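Long-range contact in uncharacterized protein (Bacteroides ovatus, PDB 4DQA), which is of unknown function but probably binds carbohydrate, pairing an N-terminal E-set-like domain with a concanavalin A-like lectin domain: residues A[227-239]-A[246-258]. Residues are numbered along the deposited sequence; the frame is centred on the assembly and turned at random.
Sequences ALTYDQPTGKTGI and WAGSDWGIDGFDP
A beta hairpin in the concanavalin A-like domain pairs strand 236-239 antiparallel with 246-250, Thr-237 facing Ser-249 and Ile-239 facing Ala-247. The evidence is reciprocal bonding in the first pair: Thr-237 N to Ser-249 O and Ser-249 N to Thr-237 O both span 3.0 Å. At one end a classic beta bulge places Trp-246 and Ala-247 together against Ile-239, whose O takes a bond from Trp-246 N (2.8 Å) and a weak one from Ala-247 N. At the other, Trp-251 N still reaches Gly-235 O, at 2.9 Å, beyond the regular strand.

The indole of Trp-251 lies against the side chain of Thr-237, on the sheet face that also carries Ile-239, Ala-247 and Ser-249. Thr-237 CG2 sits 3.7 Å from the centroid of the Trp-251 six-membered ring and 13° off its normal, a CH-pi contact over the face. A chi1 of 171° puts Thr-237 OG1 anti to the backbone N and CG2 over the indole; OG1 donates to Thr-229 O and is also hydrogen-bonded to Tyr-212 OH. The Tyr-230 ring meets the same indole obliquely, planes at 53°, its CD1 3.7 Å from Trp-251 CE3; Gln-232 CA lies over the rim of the opposite tyrosine face.

The strand ends at Asp-250, yet the following loop remains tied to 227-239: Tyr-230 OH donates to Ile-253 O at 2.6 Å, in the carbonyl plane and on a lone pair.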
ATOM      1  N   ALA A 227      -3.382   8.033 -11.942  1.00 14.94           N
ATOM      2  CA  ALA A 227      -2.065   8.661 -11.804  1.00 14.94           C
ATOM      3  C   ALA A 227      -1.654   9.394 -13.071  1.00 17.11           C
ATOM      4  O   ALA A 227      -1.993   8.993 -14.196  1.00 19.12           O
ATOM      5  CB  ALA A 227      -0.992   7.635 -11.426  1.00 14.71           C
ATOM      6  N   LEU A 228      -0.926  10.487 -12.879  1.00 15.65           N
ATOM      7  CA  LEU A 228      -0.284  11.214 -13.965  1.00 15.58           C
ATOM      8  C   LEU A 228       1.201  11.253 -13.619  1.00 17.16           C
ATOM      9  O   LEU A 228       1.549  11.647 -12.502  1.00 15.39           O
ATOM     10  CB  LEU A 228      -0.824  12.631 -13.997  1.00 16.71           C
ATOM     11  CG  LEU A 228      -0.024  13.642 -14.824  1.00 17.21           C
ATOM     12  CD1 LEU A 228      -0.095  13.334 -16.313  1.00 18.33           C
ATOM     13  CD2 LEU A 228      -0.519  15.043 -14.544  1.00 18.61           C
ATOM     14  N   THR A 229       2.053  10.873 -14.563  1.00 17.34           N
ATOM     15  CA  THR A 229       3.500  10.943 -14.365  1.00 18.59           C
ATOM     16  C   THR A 229       4.123  11.756 -15.482  1.00 21.97           C
ATOM     17  O   THR A 229       3.610  11.791 -16.602  1.00 21.27           O
ATOM     18  CB  THR A 229       4.179   9.554 -14.319  1.00 22.69           C
ATOM     19  OG1 THR A 229       4.083   8.904 -15.593  1.00 22.67           O
ATOM     20  CG2 THR A 229       3.568   8.673 -13.230  1.00 21.19           C
ATOM     21  N   TYR A 230       5.229  12.411 -15.174  1.00 19.57           N
ATOM     22  CA  TYR A 230       6.074  12.990 -16.220  1.00 19.47           C
ATOM     23  C   TYR A 230       7.515  12.736 -15.841  1.00 21.49           C
ATOM     24  O   TYR A 230       7.929  13.045 -14.732  1.00 21.45           O
ATOM     25  CB  TYR A 230       5.852  14.488 -16.322  1.00 22.71           C
ATOM     26  CG  TYR A 230       6.756  15.217 -17.293  1.00 19.40           C
ATOM     27  CD1 TYR A 230       6.886  14.803 -18.613  1.00 21.69           C
ATOM     28  CD2 TYR A 230       7.424  16.358 -16.897  1.00 20.80           C
ATOM     29  CE1 TYR A 230       7.678  15.507 -19.514  1.00 21.92           C
ATOM     30  CE2 TYR A 230       8.218  17.068 -17.794  1.00 19.20           C
ATOM     31  CZ  TYR A 230       8.331  16.640 -19.089  1.00 20.24           C
ATOM     32  OH  TYR A 230       9.121  17.350 -19.958  1.00 26.93           O
ATOM     33  N   ASP A 231       8.239  12.141 -16.776  1.00 21.35           N
ATOM     34  CA  ASP A 231       9.670  11.884 -16.648  0.50 23.08           C
ATOM     35  C   ASP A 231      10.364  12.941 -17.494  1.00 23.83           C
ATOM     36  O   ASP A 231      10.387  12.832 -18.717  1.00 26.01           O
ATOM     37  CB  ASP A 231       9.973  10.483 -17.170  0.50 24.30           C
ATOM     38  CG  ASP A 231      11.403  10.044 -16.907  0.50 29.98           C
ATOM     39  OD1 ASP A 231      12.349  10.799 -17.232  0.50 23.59           O
ATOM     40  OD2 ASP A 231      11.570   8.925 -16.374  0.50 29.98           O
ATOM     41  N   GLN A 232      10.899  13.964 -16.853  1.00 23.33           N
ATOM     42  CA  GLN A 232      11.420  15.093 -17.608  1.00 26.70           C
ATOM     43  C   GLN A 232      12.603  14.733 -18.529  1.00 27.56           C
ATOM     44  O   GLN A 232      12.654  15.196 -19.666  1.00 28.68           O
ATOM     45  CB  GLN A 232      11.764  16.246 -16.661  1.00 22.23           C
ATOM     46  CG  GLN A 232      12.440  17.432 -17.341  1.00 28.36           C
ATOM     47  CD  GLN A 232      13.946  17.280 -17.392  1.00 35.55           C
ATOM     48  OE1 GLN A 232      14.563  16.800 -16.436  1.00 34.68           O
ATOM     49  NE2 GLN A 232      14.550  17.689 -18.503  1.00 40.98           N
ATOM     50  N   PRO A 233      13.540  13.884 -18.069  1.00 26.00           N
ATOM     51  CA  PRO A 233      14.620  13.558 -19.003  1.00 28.27           C
ATOM     52  C   PRO A 233      14.171  12.813 -20.253  1.00 26.88           C
ATOM     53  O   PRO A 233      14.707  13.080 -21.339  1.00 28.08           O
ATOM     54  CB  PRO A 233      15.557  12.666 -18.167  1.00 27.64           C
ATOM     55  CG  PRO A 233      15.319  13.055 -16.791  1.00 26.00           C
ATOM     56  CD  PRO A 233      13.874  13.503 -16.684  1.00 23.38           C
ATOM     57  N   THR A 234      13.248  11.867 -20.127  1.00 24.97           N
ATOM     58  CA  THR A 234      12.826  11.118 -21.299  1.00 25.78           C
ATOM     59  C   THR A 234      11.773  11.889 -22.061  1.00 25.46           C
ATOM     60  O   THR A 234      11.520  11.624 -23.243  1.00 27.65           O
ATOM     61  CB  THR A 234      12.260   9.752 -20.969  1.00 26.93           C
ATOM     62  OG1 THR A 234      11.041   9.914 -20.225  1.00 26.88           O
ATOM     63  CG2 THR A 234      13.254   8.923 -20.171  1.00 29.48           C
ATOM     64  N   GLY A 235      11.111  12.803 -21.357  1.00 26.74           N
ATOM     65  CA  GLY A 235      10.011  13.568 -21.928  1.00 28.24           C
ATOM     66  C   GLY A 235       8.671  12.852 -21.889  1.00 27.76           C
ATOM     67  O   GLY A 235       7.654  13.403 -22.311  1.00 25.08           O
ATOM     68  N   LYS A 236       8.643  11.621 -21.377  1.00 22.11           N
ATOM     69  CA  LYS A 236       7.429  10.815 -21.429  1.00 23.32           C
ATOM     70  C   LYS A 236       6.504  11.130 -20.287  1.00 22.18           C
ATOM     71  O   LYS A 236       6.916  11.267 -19.136  1.00 22.76           O
ATOM     72  CB  LYS A 236       7.749   9.326 -21.399  1.00 25.01           C
ATOM     73  CG  LYS A 236       8.592   8.892 -22.592  1.00 30.95           C
ATOM     74  CD  LYS A 236       8.970   7.421 -22.499  1.00 45.18           C
ATOM     75  CE  LYS A 236       7.765   6.505 -22.735  1.00 50.13           C
ATOM     76  NZ  LYS A 236       8.136   5.054 -22.779  1.00 54.29           N
ATOM     77  N   THR A 237       5.244  11.297 -20.640  1.00 20.95           N
ATOM     78  CA  THR A 237       4.189  11.466 -19.644  1.00 20.67           C
ATOM     79  C   THR A 237       3.117  10.426 -19.890  1.00 22.74           C
ATOM     80  O   THR A 237       2.870  10.008 -21.026  1.00 23.00           O
ATOM     81  CB  THR A 237       3.613  12.912 -19.646  1.00 20.30           C
ATOM     82  OG1 THR A 237       2.439  12.997 -18.815  1.00 21.47           O
ATOM     83  CG2 THR A 237       3.232  13.352 -21.040  1.00 23.26           C
ATOM     84  N   GLY A 238       2.495   9.968 -18.803  1.00 21.22           N
ATOM     85  CA  GLY A 238       1.437   8.988 -18.903  1.00 20.37           C
ATOM     86  C   GLY A 238       0.307   9.244 -17.919  1.00 17.27           C
ATOM     87  O   GLY A 238       0.518   9.814 -16.838  1.00 19.26           O
ATOM     88  N   ILE A 239      -0.893   8.824 -18.307  1.00 18.38           N
ATOM     89  CA  ILE A 239      -2.022   8.744 -17.397  1.00 17.98           C
ATOM     90  C   ILE A 239      -2.338   7.265 -17.235  1.00 18.58           C
ATOM     91  O   ILE A 239      -2.497   6.531 -18.220  1.00 19.29           O
ATOM     92  CB  ILE A 239      -3.259   9.452 -17.975  1.00 17.20           C
ATOM     93  CG1 ILE A 239      -3.014  10.953 -18.049  1.00 17.79           C
ATOM     94  CG2 ILE A 239      -4.493   9.160 -17.117  1.00 17.13           C
ATOM     95  CD1 ILE A 239      -4.091  11.734 -18.759  1.00 23.01           C
ATOM     96  N   TRP A 246      -3.319   4.389 -19.826  1.00 21.92           N
ATOM     97  CA  TRP A 246      -4.486   4.663 -20.675  1.00 20.71           C
ATOM     98  C   TRP A 246      -4.210   5.721 -21.727  1.00 29.48           C
ATOM     99  O   TRP A 246      -4.958   5.862 -22.701  1.00 29.57           O
ATOM    100  CB  TRP A 246      -5.661   5.137 -19.823  1.00 20.65           C
ATOM    101  CG  TRP A 246      -6.500   4.040 -19.235  1.00 22.02           C
ATOM    102  CD1 TRP A 246      -6.096   2.791 -18.918  1.00 23.42           C
ATOM    103  CD2 TRP A 246      -7.897   4.113 -18.889  1.00 19.26           C
ATOM    104  NE1 TRP A 246      -7.141   2.064 -18.401  1.00 23.46           N
ATOM    105  CE2 TRP A 246      -8.265   2.847 -18.389  1.00 21.40           C
ATOM    106  CE3 TRP A 246      -8.876   5.115 -18.975  1.00 20.34           C
ATOM    107  CZ2 TRP A 246      -9.556   2.554 -17.958  1.00 24.03           C
ATOM    108  CZ3 TRP A 246     -10.165   4.821 -18.540  1.00 21.16           C
ATOM    109  CH2 TRP A 246     -10.493   3.547 -18.047  1.00 20.17           C
ATOM    110  N   ALA A 247      -3.159   6.495 -21.517  1.00 21.05           N
ATOM    111  CA  ALA A 247      -2.778   7.515 -22.476  1.00 24.01           C
ATOM    112  C   ALA A 247      -1.379   7.994 -22.191  1.00 23.45           C
ATOM    113  O   ALA A 247      -0.872   7.899 -21.066  1.00 23.28           O
ATOM    114  CB  ALA A 247      -3.738   8.660 -22.446  1.00 24.12           C
ATOM    115  N   GLY A 248      -0.726   8.494 -23.226  1.00 23.74           N
ATOM    116  CA  GLY A 248       0.581   9.064 -23.052  1.00 28.27           C
ATOM    117  C   GLY A 248       0.841  10.199 -24.009  1.00 32.26           C
ATOM    118  O   GLY A 248       0.124  10.381 -25.005  1.00 28.49           O
ATOM    119  N   SER A 249       1.868  10.967 -23.687  1.00 24.00           N
ATOM    120  CA  SER A 249       2.364  11.990 -24.591  1.00 28.79           C
ATOM    121  C   SER A 249       3.848  12.241 -24.341  1.00 24.65           C
ATOM    122  O   SER A 249       4.501  11.524 -23.545  1.00 24.88           O
ATOM    123  CB  SER A 249       1.548  13.275 -24.425  1.00 31.20           C
ATOM    124  OG  SER A 249       1.722  14.107 -25.561  1.00 33.44           O
ATOM    125  N   ASP A 250       4.393  13.214 -25.061  1.00 29.78           N
ATOM    126  CA  ASP A 250       5.792  13.571 -24.948  1.00 29.06           C
ATOM    127  C   ASP A 250       5.842  15.070 -24.853  1.00 32.80           C
ATOM    128  O   ASP A 250       5.282  15.775 -25.694  1.00 32.33           O
ATOM    129  CB  ASP A 250       6.604  13.085 -26.161  1.00 31.36           C
ATOM    130  CG  ASP A 250       6.660  11.570 -26.253  1.00 33.18           C
ATOM    131  OD1 ASP A 250       5.762  10.982 -26.888  1.00 38.55           O
ATOM    132  OD2 ASP A 250       7.585  10.966 -25.660  1.00 39.09           O
ATOM    133  N   TRP A 251       6.498  15.555 -23.816  1.00 25.71           N
ATOM    134  CA  TRP A 251       6.618  16.980 -23.576  1.00 27.79           C
ATOM    135  C   TRP A 251       8.074  17.338 -23.520  1.00 27.52           C
ATOM    136  O   TRP A 251       8.936  16.489 -23.218  1.00 30.20           O
ATOM    137  CB  TRP A 251       6.007  17.353 -22.235  1.00 25.38           C
ATOM    138  CG  TRP A 251       4.540  17.207 -22.141  1.00 24.02           C
ATOM    139  CD1 TRP A 251       3.645  17.192 -23.167  1.00 26.86           C
ATOM    140  CD2 TRP A 251       3.780  17.064 -20.939  1.00 22.43           C
ATOM    141  NE1 TRP A 251       2.372  17.046 -22.678  1.00 25.02           N
ATOM    142  CE2 TRP A 251       2.426  16.959 -21.312  1.00 20.89           C
ATOM    143  CE3 TRP A 251       4.113  16.996 -19.582  1.00 23.85           C
ATOM    144  CZ2 TRP A 251       1.399  16.815 -20.386  1.00 23.05           C
ATOM    145  CZ3 TRP A 251       3.096  16.846 -18.658  1.00 23.07           C
ATOM    146  CH2 TRP A 251       1.750  16.749 -19.068  1.00 22.19           C
ATOM    147  N   GLY A 252       8.360  18.607 -23.780  1.00 27.75           N
ATOM    148  CA  GLY A 252       9.717  19.104 -23.754  1.00 30.88           C
ATOM    149  C   GLY A 252       9.964  20.024 -22.578  1.00 25.95           C
ATOM    150  O   GLY A 252      11.049  20.568 -22.456  1.00 31.47           O
ATOM    151  N   ILE A 253       8.958  20.208 -21.715  1.00 29.43           N
ATOM    152  CA  ILE A 253       9.081  21.194 -20.642  1.00 25.29           C
ATOM    153  C   ILE A 253      10.068  20.750 -19.576  1.00 29.45           C
ATOM    154  O   ILE A 253      10.233  19.554 -19.307  1.00 27.68           O
ATOM    155  CB  ILE A 253       7.723  21.507 -19.945  1.00 29.16           C
ATOM    156  CG1 ILE A 253       7.187  20.271 -19.221  1.00 24.59           C
ATOM    157  CG2 ILE A 253       6.710  22.031 -20.956  1.00 32.75           C
ATOM    158  CD1 ILE A 253       5.941  20.501 -18.371  1.00 26.63           C
ATOM    159  N   ASP A 254      10.707  21.723 -18.947  1.00 26.99           N
ATOM    160  CA  ASP A 254      11.682  21.423 -17.919  1.00 32.75           C
ATOM    161  C   ASP A 254      11.007  21.086 -16.599  1.00 27.37           C
ATOM    162  O   ASP A 254      11.639  20.507 -15.710  1.00 29.30           O
ATOM    163  CB  ASP A 254      12.622  22.603 -17.728  1.00 36.65           C
ATOM    164  CG  ASP A 254      13.593  22.767 -18.893  1.00 43.27           C
ATOM    165  OD1 ASP A 254      13.674  21.850 -19.746  1.00 41.18           O
ATOM    166  OD2 ASP A 254      14.274  23.810 -18.945  1.00 50.00           O
ATOM    167  N   GLY A 255       9.731  21.452 -16.484  1.00 24.53           N
ATOM    168  CA  GLY A 255       8.978  21.235 -15.260  1.00 24.60           C
ATOM    169  C   GLY A 255       7.904  22.297 -15.100  1.00 26.81           C
ATOM    170  O   GLY A 255       7.531  22.984 -16.053  1.00 29.01           O
ATOM    171  N   PHE A 256       7.411  22.448 -13.879  1.00 24.87           N
ATOM    172  CA  PHE A 256       6.425  23.484 -13.617  1.00 25.39           C
ATOM    173  C   PHE A 256       6.490  23.921 -12.153  1.00 21.74           C
ATOM    174  O   PHE A 256       6.959  23.185 -11.278  1.00 21.97           O
ATOM    175  CB  PHE A 256       5.000  23.023 -13.974  1.00 22.38           C
ATOM    176  CG  PHE A 256       4.378  22.071 -12.971  1.00 22.68           C
ATOM    177  CD1 PHE A 256       4.669  20.713 -12.987  1.00 23.20           C
ATOM    178  CD2 PHE A 256       3.468  22.532 -12.023  1.00 19.63           C
ATOM    179  CE1 PHE A 256       4.067  19.853 -12.077  1.00 22.89           C
ATOM    180  CE2 PHE A 256       2.862  21.678 -11.124  1.00 19.90           C
ATOM    181  CZ  PHE A 256       3.176  20.333 -11.146  1.00 19.13           C
ATOM    182  N   ASP A 257       6.069  25.158 -11.932  1.00 22.96           N
ATOM    183  CA  ASP A 257       5.965  25.750 -10.612  1.00 20.54           C
ATOM    184  C   ASP A 257       4.550  25.516 -10.081  1.00 21.04           C
ATOM    185  O   ASP A 257       3.598  26.147 -10.560  1.00 21.23           O
ATOM    186  CB  ASP A 257       6.221  27.249 -10.747  1.00 23.39           C
ATOM    187  CG  ASP A 257       6.032  27.991  -9.445  1.00 30.98           C
ATOM    188  OD1 ASP A 257       5.772  27.321  -8.426  1.00 25.72           O
ATOM    189  OD2 ASP A 257       6.167  29.237  -9.448  1.00 36.99           O
ATOM    190  N   PRO A 258       4.387  24.598  -9.107  1.00 18.40           N
ATOM    191  CA  PRO A 258       3.020  24.297  -8.636  1.00 18.18           C
ATOM    192  C   PRO A 258       2.357  25.457  -7.909  1.00 19.55           C
ATOM    193  O   PRO A 258       1.140  25.480  -7.704  1.00 19.23           O
ATOM    194  CB  PRO A 258       3.225  23.132  -7.674  1.00 17.39           C
ATOM    195  CG  PRO A 258       4.624  23.351  -7.137  1.00 19.70           C
ATOM    196  CD  PRO A 258       5.402  23.851  -8.343  1.00 21.58           C
TER
HETATM  197  O   HOH W   1      13.305  19.020 -20.725  1.00 37.35           O
HETATM  198  O   HOH W   2       9.988  12.183 -25.111  1.00 34.13           O